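Local coordinates for protein FAD-binding oxidoreductase (PDB 7PBG) that oxidises 4-ethylphenol, and as a 4-alkylphenol oxidase probably related phenols, by dehydrogenation at a covalently bound FAD, at residues L105-R110 with V126-D131; S39-K44 with S56-P61; G62-V67 with G181-L186; S23-S28 with V67-R72. All coordinates share one frame; numbering follows the deposited sequence.

Following the chain from its N terminus, contact 4 opens first, on helix 12-26, and closes when helix 64-77 comes to lie beside that helix. Contact 2 is nested inside this loop: residues 39-44 fold back on strand 57-59 before helix 64-77 begins. Contact 3 opens at the start of that helix and closes more than a hundred residues later on strand 179-186. It therefore crosses contact 4, with which it shares Val67. Contact 1 is nested inside contact 3 and joins the end of strand 103-106 to the turn after strand 123-126. Together they join helices 12-26 and 64-77 to the mixed sheet and the antiparallel sheet of strand 179-186, contact 1 lying closest to the cofactor.

Contact 1 (L105-R110 with V126-D131); sequences LHLGKR and VEPGVD
Leu107 and Pro128 meet where two turns of the FAD-binding domain, a PCMH-type fold, converge beside the cofactor. One turn follows strand 103-106 of the mixed sheet; the other is a type I beta turn from Glu127 to Val130, leading into helix 132-142. The apolar part of the contact is small. Leu107 CB rests on Pro128 CB at 3.7 Å, while Leu107 CD2 reaches on to Pro128 CG, so the leucine lies aslant over the CB-CG side of the proline. Pro128 also touches Ser85, an FAD-binding residue, and the side chain of Leu107 lies about 4 Å from the FAD at nearest atoms.

Backbone meets backbone beside this pair. With no side chain on either residue, Gly108 CA and Gly129 CA approach to 3.2 Å. Gly129 CA also offers a C-H...O contact to Gly108 O at 3.5 Å, with 148° at the hydrogen. On the same turn, Pro128 O is hydrogen-bonded to Ser157 OG, which belongs to another FAD-binding residue.

No direct hydrogen bond crosses the contact, but one water spans it. It donates weakly to Arg110 O at 3.5 Å and firmly to Glu127 OE1 at 2.6 Å, an oxygen also hydrogen-bonded to Arg113 N.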
loop_
_atom_site.group_PDB
_atom_site.type_symbol
_atom_site.label_atom_id
_atom_site.label_comp_id
_atom_site.label_asym_id
_atom_site.label_seq_id
_atom_site.Cartn_x
_atom_site.Cartn_y
_atom_site.Cartn_z
ATOM N N LEU A 105 8.863 -25.144 -8.133
ATOM C CA LEU A 105 8.771 -24.455 -9.437
ATOM C C LEU A 105 9.783 -23.317 -9.393
ATOM O O LEU A 105 9.498 -22.336 -8.770
ATOM C CB LEU A 105 7.365 -23.905 -9.699
ATOM C CG LEU A 105 6.324 -24.904 -10.176
ATOM C CD1 LEU A 105 6.290 -26.165 -9.336
ATOM C CD2 LEU A 105 4.950 -24.251 -10.285
ATOM N N HIS A 106 10.909 -23.445 -10.089
ATOM C CA HIS A 106 11.858 -22.323 -10.234
ATOM C C HIS A 106 11.489 -21.547 -11.504
ATOM O O HIS A 106 12.005 -21.858 -12.577
ATOM C CB HIS A 106 13.277 -22.849 -10.193
ATOM C CG HIS A 106 14.289 -21.778 -10.324
ATOM N ND1 HIS A 106 15.560 -22.036 -10.690
ATOM C CD2 HIS A 106 14.165 -20.448 -10.227
ATOM C CE1 HIS A 106 16.223 -20.891 -10.784
ATOM N NE2 HIS A 106 15.394 -19.906 -10.489
ATOM N N LEU A 107 10.645 -20.538 -11.340
ATOM C CA LEU A 107 10.113 -19.743 -12.451
ATOM C C LEU A 107 11.235 -18.985 -13.142
ATOM O O LEU A 107 11.151 -18.825 -14.347
ATOM C CB LEU A 107 9.012 -18.799 -11.963
ATOM C CG LEU A 107 7.610 -19.410 -12.034
ATOM C CD1 LEU A 107 7.378 -20.399 -10.930
ATOM C CD2 LEU A 107 6.543 -18.333 -12.067
ATOM N N GLY A 108 12.195 -18.475 -12.365
ATOM C CA GLY A 108 13.156 -17.508 -12.886
ATOM C C GLY A 108 14.179 -18.161 -13.811
ATOM O O GLY A 108 14.855 -17.421 -14.522
ATOM N N LYS A 109 14.335 -19.479 -13.798
ATOM C CA LYS A 109 15.341 -20.156 -14.660
ATOM C C LYS A 109 15.068 -19.733 -16.114
ATOM O O LYS A 109 16.041 -19.339 -16.809
ATOM C CB LYS A 109 15.266 -21.676 -14.443
ATOM C CG LYS A 109 16.158 -22.525 -15.353
ATOM C CD LYS A 109 17.376 -23.124 -14.746
ATOM C CE LYS A 109 18.371 -23.602 -15.793
ATOM N NZ LYS A 109 18.157 -25.024 -16.138
ATOM N N ARG A 110 13.801 -19.832 -16.576
ATOM C CA ARG A 110 13.421 -19.559 -17.982
ATOM C C ARG A 110 12.550 -18.307 -18.118
ATOM O O ARG A 110 12.547 -17.702 -19.212
ATOM C CB ARG A 110 12.687 -20.771 -18.543
ATOM C CG ARG A 110 13.575 -21.999 -18.522
ATOM C CD ARG A 110 12.817 -23.217 -18.942
ATOM N NE ARG A 110 12.329 -23.083 -20.306
ATOM C CZ ARG A 110 11.280 -23.731 -20.813
ATOM N NH1 ARG A 110 10.611 -24.590 -20.072
ATOM N NH2 ARG A 110 10.969 -23.584 -22.091
ATOM N N VAL A 126 8.636 -6.814 -15.006
ATOM C CA VAL A 126 9.621 -7.913 -14.874
ATOM C C VAL A 126 8.912 -9.257 -14.802
ATOM O O VAL A 126 7.809 -9.353 -14.239
ATOM C CB VAL A 126 10.558 -7.706 -13.667
ATOM C CG1 VAL A 126 11.361 -6.438 -13.849
ATOM C CG2 VAL A 126 9.807 -7.670 -12.352
ATOM N N GLU A 127 9.585 -10.245 -15.315
ATOM C CA GLU A 127 9.262 -11.668 -15.062
ATOM C C GLU A 127 10.026 -12.120 -13.823
ATOM O O GLU A 127 10.945 -11.469 -13.300
ATOM C CB GLU A 127 9.596 -12.484 -16.327
ATOM C CG GLU A 127 8.711 -12.095 -17.496
ATOM C CD GLU A 127 8.827 -12.999 -18.697
ATOM O OE1 GLU A 127 9.960 -13.432 -18.978
ATOM O OE2 GLU A 127 7.751 -13.384 -19.269
ATOM N N PRO A 128 9.721 -13.323 -13.323
ATOM C CA PRO A 128 10.317 -13.769 -12.073
ATOM C C PRO A 128 11.851 -13.774 -12.011
ATOM O O PRO A 128 12.415 -13.481 -10.996
ATOM C CB PRO A 128 9.742 -15.182 -11.904
ATOM C CG PRO A 128 8.439 -15.131 -12.637
ATOM C CD PRO A 128 8.659 -14.219 -13.830
ATOM N N GLY A 129 12.529 -14.144 -13.099
ATOM C CA GLY A 129 13.963 -14.400 -13.057
ATOM C C GLY A 129 14.793 -13.142 -13.182
ATOM O O GLY A 129 16.050 -13.254 -13.127
ATOM N N VAL A 130 14.161 -11.976 -13.340
ATOM C CA VAL A 130 14.949 -10.717 -13.414
ATOM C C VAL A 130 15.491 -10.382 -12.023
ATOM O O VAL A 130 14.697 -10.202 -11.066
ATOM C CB VAL A 130 14.140 -9.522 -13.926
ATOM C CG1 VAL A 130 15.001 -8.269 -13.968
ATOM C CG2 VAL A 130 13.504 -9.786 -15.296
ATOM N N ASP A 131 16.812 -10.302 -11.907
ATOM C CA ASP A 131 17.499 -9.953 -10.650
ATOM C C ASP A 131 17.858 -8.479 -10.718
ATOM O O ASP A 131 17.671 -7.840 -11.760
ATOM C CB ASP A 131 18.690 -10.850 -10.303
ATOM C CG ASP A 131 19.784 -10.943 -11.337
ATOM O OD1 ASP A 131 19.825 -10.086 -12.245
ATOM O OD2 ASP A 131 20.630 -11.835 -11.182
HETATM O O HOH W 1 10.099 -15.546 -20.478
#

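Contact 2 (S39-K44 with S56-P61); sequences SEYDDK and SAVIWP
Tyr41 carries most of this contact: its ring lies against Val58 and its hydroxyl meets the indole of Trp60. With CG anti to the carbonyl carbon (chi1 -70°), the phenol extends from the type I beta turn of Ser39 to Asp42 toward strand 57-59.

Val58 supplies the surface beneath the ring. Its CG2 sits over the middle of one face, 3.9 Å from the centroid of the Tyr41 ring and 13° off the normal, a clear CH-pi contact. The other methyl, Val58 CG1, lies toward one side of the ring, 3.8 Å from Tyr41 CE2. Both branches of the valine are thus engaged by one aromatic group.

Trp60 approaches with the nitrogen edge of its indole. Trp60 NE1 donates to Tyr41 OH at 3.0 Å; the 161° angle makes the bond nearly straight, and the oxygen lies close to the indole plane. A second and shorter hydrogen bond joins Tyr41 OH to His106 ND1. The phenol oxygen is therefore gripped by two ring nitrogens, which holds the hydroxyl in place, while Val58 against the face limits the turning of the ring. Lys109 makes a cation-pi contact with the same indole.

Strand 57-59 pairs with strands 31-32 and 103-106, and the turn packs Tyr41 onto this mixed sheet of the PCMH-type FAD-binding domain.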
loop_
_atom_site.group_PDB
_atom_site.type_symbol
_atom_site.label_atom_id
_atom_site.label_comp_id
_atom_site.label_asym_id
_atom_site.label_seq_id
_atom_site.Cartn_x
_atom_site.Cartn_y
_atom_site.Cartn_z
ATOM N N SER A 39 19.018 -31.207 -5.343
ATOM C CA SER A 39 19.739 -30.857 -4.097
ATOM C C SER A 39 20.229 -29.417 -4.170
ATOM O O SER A 39 20.409 -28.819 -3.100
ATOM C CB SER A 39 20.888 -31.826 -3.794
ATOM O OG SER A 39 21.849 -31.820 -4.826
ATOM N N GLU A 40 20.437 -28.908 -5.379
ATOM C CA GLU A 40 20.760 -27.478 -5.628
ATOM C C GLU A 40 19.704 -26.587 -4.942
ATOM O O GLU A 40 20.012 -25.409 -4.653
ATOM C CB GLU A 40 20.794 -27.227 -7.129
ATOM C CG GLU A 40 21.255 -25.841 -7.525
ATOM C CD GLU A 40 21.606 -25.719 -9.008
ATOM O OE1 GLU A 40 22.274 -26.645 -9.546
ATOM O OE2 GLU A 40 21.208 -24.710 -9.636
ATOM N N TYR A 41 18.487 -27.088 -4.789
ATOM C CA TYR A 41 17.315 -26.279 -4.340
ATOM C C TYR A 41 17.059 -26.536 -2.856
ATOM O O TYR A 41 16.089 -25.980 -2.324
ATOM C CB TYR A 41 16.090 -26.528 -5.236
ATOM C CG TYR A 41 16.249 -25.968 -6.616
ATOM C CD1 TYR A 41 15.927 -24.655 -6.903
ATOM C CD2 TYR A 41 16.855 -26.726 -7.610
ATOM C CE1 TYR A 41 16.069 -24.137 -8.182
ATOM C CE2 TYR A 41 17.011 -26.222 -8.884
ATOM C CZ TYR A 41 16.628 -24.922 -9.173
ATOM O OH TYR A 41 16.809 -24.422 -10.437
ATOM N N ASP A 42 17.841 -27.390 -2.194
ATOM C CA ASP A 42 17.788 -27.476 -0.711
ATOM C C ASP A 42 18.322 -26.158 -0.105
ATOM O O ASP A 42 19.113 -25.451 -0.736
ATOM C CB ASP A 42 18.620 -28.654 -0.202
ATOM C CG ASP A 42 18.099 -30.016 -0.647
ATOM O OD1 ASP A 42 16.915 -30.099 -1.096
ATOM O OD2 ASP A 42 18.888 -30.988 -0.510
ATOM N N ASP A 43 17.872 -25.819 1.102
ATOM C CA ASP A 43 18.259 -24.561 1.761
ATOM C C ASP A 43 19.785 -24.516 1.846
ATOM O O ASP A 43 20.382 -25.471 2.403
ATOM C CB ASP A 43 17.608 -24.513 3.152
ATOM C CG ASP A 43 17.725 -23.218 3.914
ATOM O OD1 ASP A 43 18.456 -22.301 3.412
ATOM O OD2 ASP A 43 17.031 -23.116 5.014
ATOM N N LYS A 44 20.401 -23.411 1.406
ATOM C CA LYS A 44 21.861 -23.232 1.553
ATOM C C LYS A 44 22.255 -23.069 3.021
ATOM O O LYS A 44 23.405 -23.446 3.373
ATOM C CB LYS A 44 22.353 -22.034 0.745
ATOM C CG LYS A 44 22.062 -22.085 -0.740
ATOM C CD LYS A 44 22.576 -23.319 -1.422
ATOM C CE LYS A 44 22.542 -23.226 -2.939
ATOM N NZ LYS A 44 22.774 -24.560 -3.543
ATOM N N SER A 56 11.107 -32.663 -3.708
ATOM C CA SER A 56 11.125 -33.976 -4.399
ATOM C C SER A 56 11.631 -33.812 -5.815
ATOM O O SER A 56 12.125 -34.800 -6.405
ATOM C CB SER A 56 9.771 -34.587 -4.444
ATOM O OG SER A 56 8.822 -33.669 -5.011
ATOM N N ALA A 57 11.398 -32.639 -6.401
ATOM C CA ALA A 57 11.594 -32.444 -7.839
ATOM C C ALA A 57 11.647 -30.941 -8.055
ATOM O O ALA A 57 11.171 -30.186 -7.176
ATOM C CB ALA A 57 10.480 -33.082 -8.630
ATOM N N VAL A 58 12.230 -30.566 -9.164
ATOM C CA VAL A 58 12.177 -29.153 -9.607
ATOM C C VAL A 58 11.728 -29.114 -11.045
ATOM O O VAL A 58 12.158 -29.948 -11.858
ATOM C CB VAL A 58 13.503 -28.417 -9.352
ATOM C CG1 VAL A 58 14.692 -28.951 -10.163
ATOM C CG2 VAL A 58 13.307 -26.949 -9.627
ATOM N N ILE A 59 10.874 -28.137 -11.341
ATOM C CA ILE A 59 10.358 -27.904 -12.703
ATOM C C ILE A 59 10.734 -26.476 -13.081
ATOM O O ILE A 59 10.573 -25.566 -12.260
ATOM C CB ILE A 59 8.840 -28.114 -12.764
ATOM C CG1 ILE A 59 8.435 -29.502 -12.269
ATOM C CG2 ILE A 59 8.340 -27.815 -14.167
ATOM C CD1 ILE A 59 6.938 -29.741 -12.223
ATOM N N TRP A 60 11.168 -26.324 -14.315
ATOM C CA TRP A 60 11.523 -25.036 -14.932
ATOM C C TRP A 60 10.453 -24.679 -15.941
ATOM O O TRP A 60 10.580 -24.941 -17.140
ATOM C CB TRP A 60 12.899 -25.197 -15.578
ATOM C CG TRP A 60 13.963 -25.490 -14.581
ATOM C CD1 TRP A 60 14.143 -24.897 -13.372
ATOM C CD2 TRP A 60 15.027 -26.444 -14.721
ATOM N NE1 TRP A 60 15.257 -25.402 -12.752
ATOM C CE2 TRP A 60 15.821 -26.353 -13.549
ATOM C CE3 TRP A 60 15.390 -27.346 -15.726
ATOM C CZ2 TRP A 60 16.934 -27.159 -13.334
ATOM C CZ3 TRP A 60 16.508 -28.131 -15.523
ATOM C CH2 TRP A 60 17.274 -28.013 -14.356
ATOM N N PRO A 61 9.343 -24.057 -15.511
ATOM C CA PRO A 61 8.343 -23.627 -16.453
ATOM C C PRO A 61 8.822 -22.505 -17.377
ATOM O O PRO A 61 9.633 -21.685 -16.944
ATOM C CB PRO A 61 7.157 -23.136 -15.609
ATOM C CG PRO A 61 7.600 -23.188 -14.175
ATOM C CD PRO A 61 9.010 -23.736 -14.116
#

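Contact 3 (G62-V67 with G181-L186); sequences GSTEDV and GMEVVL
Thr64 and Glu183 make the polar half of the contact: Thr64 OG1 donates to Glu183 OE1 at 2.9 Å, meeting the carboxylate oxygen nearly head-on along its C-O bond. The methyl branch, Thr64 CG2, lies between Glu183 OE1 and the valine, 3.7 Å from Val185 CG2. One helical turn on, Val67 CG1 comes within 3.8 Å of the same methyl, Val185 CG2, which is thus shared between two residues of the helix.

Glu183 reaches the helix with CG anti to its backbone N (chi1 -177°) and the chain extended beyond. Its buried carboxylate has further partners on neighbouring strands: OE1 is hydrogen-bonded to Thr229 OG1, and OE2 forms a salt bridge with Arg193, an arrangement that would help to keep the acid ionised. Here the first turn of helix 64-77 lies against the antiparallel sheet of the FAD-binding domain, where strand 179-186 runs between strands 191-193 and 226-237.

The helix start is itself held by local bonds. Ser63 is the N-cap, its OG accepting from Asp66 N at 3.1 Å and 165°. Just ahead of it, Gly62 N donates to Asp66 OD2 at 2.8 Å.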
loop_
_atom_site.group_PDB
_atom_site.type_symbol
_atom_site.label_atom_id
_atom_site.label_comp_id
_atom_site.label_asym_id
_atom_site.label_seq_id
_atom_site.Cartn_x
_atom_site.Cartn_y
_atom_site.Cartn_z
ATOM N N GLY A 62 8.296 -22.514 -18.601
ATOM C CA GLY A 62 8.753 -21.648 -19.700
ATOM C C GLY A 62 7.840 -20.464 -19.936
ATOM O O GLY A 62 8.233 -19.591 -20.737
ATOM N N SER A 63 6.680 -20.408 -19.268
ATOM C CA SER A 63 5.566 -19.484 -19.605
ATOM C C SER A 63 4.481 -19.560 -18.536
ATOM O O SER A 63 4.402 -20.572 -17.821
ATOM C CB SER A 63 4.970 -19.775 -20.931
ATOM O OG SER A 63 4.236 -20.984 -20.862
ATOM N N THR A 64 3.629 -18.554 -18.476
ATOM C CA THR A 64 2.411 -18.574 -17.636
ATOM C C THR A 64 1.607 -19.862 -17.962
ATOM O O THR A 64 1.119 -20.528 -17.020
ATOM C CB THR A 64 1.576 -17.325 -17.893
ATOM O OG1 THR A 64 2.429 -16.203 -17.608
ATOM C CG2 THR A 64 0.341 -17.299 -16.999
ATOM N N GLU A 65 1.469 -20.208 -19.247
ATOM C CA GLU A 65 0.667 -21.406 -19.609
ATOM C C GLU A 65 1.265 -22.651 -18.937
ATOM O O GLU A 65 0.491 -23.527 -18.465
ATOM C CB GLU A 65 0.600 -21.573 -21.126
ATOM C CG GLU A 65 -0.329 -22.701 -21.537
ATOM C CD GLU A 65 -0.602 -22.780 -23.034
ATOM O OE1 GLU A 65 -0.089 -21.919 -23.783
ATOM O OE2 GLU A 65 -1.344 -23.690 -23.444
ATOM N N ASP A 66 2.584 -22.792 -18.974
ATOM C CA ASP A 66 3.274 -23.949 -18.331
ATOM C C ASP A 66 2.882 -23.947 -16.847
ATOM O O ASP A 66 2.513 -24.977 -16.303
ATOM C CB ASP A 66 4.788 -23.894 -18.449
ATOM C CG ASP A 66 5.334 -24.310 -19.807
ATOM O OD1 ASP A 66 4.533 -24.640 -20.707
ATOM O OD2 ASP A 66 6.564 -24.327 -19.937
ATOM N N VAL A 67 3.026 -22.818 -16.180
ATOM C CA VAL A 67 2.600 -22.717 -14.746
ATOM C C VAL A 67 1.150 -23.196 -14.585
ATOM O O VAL A 67 0.855 -23.993 -13.644
ATOM C CB VAL A 67 2.830 -21.304 -14.176
ATOM C CG1 VAL A 67 2.330 -21.229 -12.742
ATOM C CG2 VAL A 67 4.282 -20.948 -14.218
ATOM N N GLY A 181 0.696 -3.989 -10.283
ATOM C CA GLY A 181 0.187 -4.793 -11.398
ATOM C C GLY A 181 0.885 -6.131 -11.421
ATOM O O GLY A 181 2.099 -6.183 -11.768
ATOM N N MET A 182 0.154 -7.200 -11.151
ATOM C CA MET A 182 0.716 -8.555 -11.084
ATOM C C MET A 182 -0.150 -9.449 -11.959
ATOM O O MET A 182 -1.396 -9.271 -11.966
ATOM C CB MET A 182 0.657 -9.091 -9.650
ATOM C CG MET A 182 1.597 -8.383 -8.740
ATOM S SD MET A 182 1.267 -8.795 -7.022
ATOM C CE MET A 182 1.948 -10.452 -6.945
ATOM N N GLU A 183 0.491 -10.365 -12.670
ATOM C CA GLU A 183 -0.203 -11.530 -13.240
ATOM C C GLU A 183 0.057 -12.693 -12.293
ATOM O O GLU A 183 1.239 -12.924 -11.923
ATOM C CB GLU A 183 0.294 -11.816 -14.660
ATOM C CG GLU A 183 -0.446 -12.972 -15.325
ATOM C CD GLU A 183 -0.008 -13.184 -16.770
ATOM O OE1 GLU A 183 1.032 -13.799 -16.968
ATOM O OE2 GLU A 183 -0.674 -12.678 -17.687
ATOM N N VAL A 184 -1.002 -13.411 -11.943
ATOM C CA VAL A 184 -0.947 -14.461 -10.918
ATOM C C VAL A 184 -1.691 -15.668 -11.460
ATOM O O VAL A 184 -2.838 -15.544 -11.820
ATOM C CB VAL A 184 -1.492 -13.971 -9.546
ATOM C CG1 VAL A 184 -1.373 -15.032 -8.491
ATOM C CG2 VAL A 184 -0.777 -12.720 -9.069
ATOM N N VAL A 185 -1.058 -16.825 -11.398
ATOM C CA VAL A 185 -1.778 -18.112 -11.616
ATOM C C VAL A 185 -2.275 -18.526 -10.246
ATOM O O VAL A 185 -1.479 -18.757 -9.336
ATOM C CB VAL A 185 -0.876 -19.158 -12.276
ATOM C CG1 VAL A 185 -1.616 -20.484 -12.364
ATOM C CG2 VAL A 185 -0.390 -18.674 -13.614
ATOM N N LEU A 186 -3.581 -18.610 -10.118
ATOM C CA LEU A 186 -4.237 -19.000 -8.865
ATOM C C LEU A 186 -4.139 -20.524 -8.727
ATOM O O LEU A 186 -3.704 -21.195 -9.647
ATOM C CB LEU A 186 -5.686 -18.517 -8.835
ATOM C CG LEU A 186 -5.854 -17.000 -8.883
ATOM C CD1 LEU A 186 -7.330 -16.625 -9.102
ATOM C CD2 LEU A 186 -5.324 -16.365 -7.622
#

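Contact 4 (S23-S28 with V67-R72); sequences SETIGS and VQVIVR
Ile26 bends twice to reach Val69 and Ile70: CG1 stands opposite the carbonyl carbon (chi1 -51°), and a second turn about CB-CG1 (chi2 -53°) swings CD1 to the neighbouring helix. Val69 answers with CG1 set between its backbone N and carbonyl carbon (chi1 60°), leaving CG2 to face Thr25. The result is a helix-helix contact, made by the last turn of helix 12-26 against helix 64-77. Both helices also touch Ile59, the first through Phe22 and the second through Ile70, and so pack on the mixed sheet of the FAD-binding domain.

Ile26 lies on the buried side. Its CD1 and Val69 CG1 are only 3.3 Å apart, tighter than ordinary van der Waals contact, and the two side chains run antiparallel past one another. Toward Ile70 the fit is more relaxed: the isoleucines stand roughly perpendicular, with Ile26 CG1 at 3.8 Å from Ile70 CG1.

Helix 12-26 stops directly after Ile26. Gly27 still donates its N to Ser23 O at 2.8 Å but leaves helical angles with a positive phi.

Thr25 covers the more exposed flank. Its hydroxyl is turned back to its own helix, where Thr25 OG1 is hydrogen-bonded to the carbonyl oxygens of Glu21 and Phe22, while Thr25 CB rests 3.8 Å from Val69 CG2.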
loop_
_atom_site.group_PDB
_atom_site.type_symbol
_atom_site.label_atom_id
_atom_site.label_comp_id
_atom_site.label_asym_id
_atom_site.label_seq_id
_atom_site.Cartn_x
_atom_site.Cartn_y
_atom_site.Cartn_z
ATOM N N SER A 23 6.180 -33.958 -17.358
ATOM C CA SER A 23 7.144 -34.188 -18.476
ATOM C C SER A 23 6.423 -34.054 -19.826
ATOM O O SER A 23 6.959 -33.359 -20.718
ATOM C CB SER A 23 7.824 -35.529 -18.345
ATOM O OG SER A 23 8.446 -35.625 -17.080
ATOM N N GLU A 24 5.277 -34.726 -20.003
ATOM C CA GLU A 24 4.553 -34.761 -21.300
ATOM C C GLU A 24 4.156 -33.326 -21.679
ATOM O O GLU A 24 4.329 -32.974 -22.864
ATOM C CB GLU A 24 3.338 -35.698 -21.285
ATOM N N THR A 25 3.709 -32.507 -20.712
ATOM C CA THR A 25 3.093 -31.180 -20.984
ATOM C C THR A 25 4.139 -30.057 -21.049
ATOM O O THR A 25 3.911 -29.104 -21.811
ATOM C CB THR A 25 2.007 -30.888 -19.941
ATOM O OG1 THR A 25 2.568 -30.904 -18.630
ATOM C CG2 THR A 25 0.853 -31.876 -20.003
ATOM N N ILE A 26 5.168 -30.106 -20.216
ATOM C CA ILE A 26 6.197 -29.028 -20.032
ATOM C C ILE A 26 7.439 -29.394 -20.850
ATOM O O ILE A 26 8.115 -28.484 -21.373
ATOM C CB ILE A 26 6.525 -28.885 -18.531
ATOM C CG1 ILE A 26 5.237 -28.743 -17.731
ATOM C CG2 ILE A 26 7.493 -27.746 -18.243
ATOM C CD1 ILE A 26 4.376 -27.618 -18.271
ATOM N N GLY A 27 7.725 -30.689 -20.970
ATOM C CA GLY A 27 8.974 -31.154 -21.607
ATOM C C GLY A 27 9.840 -31.850 -20.571
ATOM O O GLY A 27 10.125 -31.247 -19.518
ATOM N N SER A 28 10.253 -33.099 -20.825
ATOM C CA SER A 28 11.057 -33.907 -19.869
ATOM C C SER A 28 12.348 -33.167 -19.470
ATOM O O SER A 28 12.745 -33.280 -18.311
ATOM C CB SER A 28 11.337 -35.282 -20.415
ATOM O OG SER A 28 12.114 -35.160 -21.585
ATOM N N VAL A 67 3.026 -22.818 -16.180
ATOM C CA VAL A 67 2.600 -22.717 -14.746
ATOM C C VAL A 67 1.150 -23.196 -14.585
ATOM O O VAL A 67 0.855 -23.993 -13.644
ATOM C CB VAL A 67 2.830 -21.304 -14.176
ATOM C CG1 VAL A 67 2.330 -21.229 -12.742
ATOM C CG2 VAL A 67 4.282 -20.948 -14.218
ATOM N N GLN A 68 0.226 -22.752 -15.437
ATOM C CA GLN A 68 -1.197 -23.164 -15.307
ATOM C C GLN A 68 -1.319 -24.692 -15.385
ATOM O O GLN A 68 -2.073 -25.265 -14.607
ATOM C CB GLN A 68 -2.077 -22.555 -16.386
ATOM C CG GLN A 68 -2.031 -21.042 -16.386
ATOM C CD GLN A 68 -2.890 -20.517 -17.504
ATOM O OE1 GLN A 68 -2.373 -20.201 -18.579
ATOM N NE2 GLN A 68 -4.206 -20.520 -17.287
ATOM N N VAL A 69 -0.682 -25.305 -16.371
ATOM C CA VAL A 69 -0.840 -26.764 -16.602
ATOM C C VAL A 69 -0.199 -27.499 -15.440
ATOM O O VAL A 69 -0.783 -28.509 -15.003
ATOM C CB VAL A 69 -0.318 -27.258 -17.970
ATOM C CG1 VAL A 69 1.132 -26.999 -18.195
ATOM C CG2 VAL A 69 -0.607 -28.747 -18.182
ATOM N N ILE A 70 0.942 -27.035 -14.925
ATOM C CA ILE A 70 1.581 -27.673 -13.723
ATOM C C ILE A 70 0.622 -27.610 -12.522
ATOM O O ILE A 70 0.463 -28.613 -11.772
ATOM C CB ILE A 70 2.932 -27.016 -13.395
ATOM C CG1 ILE A 70 3.975 -27.326 -14.478
ATOM C CG2 ILE A 70 3.437 -27.391 -12.006
ATOM C CD1 ILE A 70 5.080 -26.283 -14.560
ATOM N N VAL A 71 -0.010 -26.468 -12.315
ATOM C CA VAL A 71 -0.931 -26.299 -11.156
ATOM C C VAL A 71 -2.132 -27.254 -11.301
ATOM O O VAL A 71 -2.581 -27.819 -10.277
ATOM C CB VAL A 71 -1.361 -24.832 -11.062
ATOM C CG1 VAL A 71 -2.522 -24.697 -10.084
ATOM C CG2 VAL A 71 -0.193 -23.965 -10.617
ATOM N N ARG A 72 -2.664 -27.390 -12.513
ATOM C CA ARG A 72 -3.838 -28.261 -12.764
ATOM C C ARG A 72 -3.448 -29.693 -12.427
ATOM O O ARG A 72 -4.226 -30.369 -11.729
ATOM C CB ARG A 72 -4.330 -28.131 -14.197
ATOM C CG ARG A 72 -4.997 -26.792 -14.460
ATOM C CD ARG A 72 -5.229 -26.602 -15.941
ATOM N NE ARG A 72 -5.684 -25.247 -16.201
ATOM C CZ ARG A 72 -5.343 -24.516 -17.254
ATOM N NH1 ARG A 72 -4.482 -24.965 -18.150
ATOM N NH2 ARG A 72 -5.833 -23.300 -17.371
#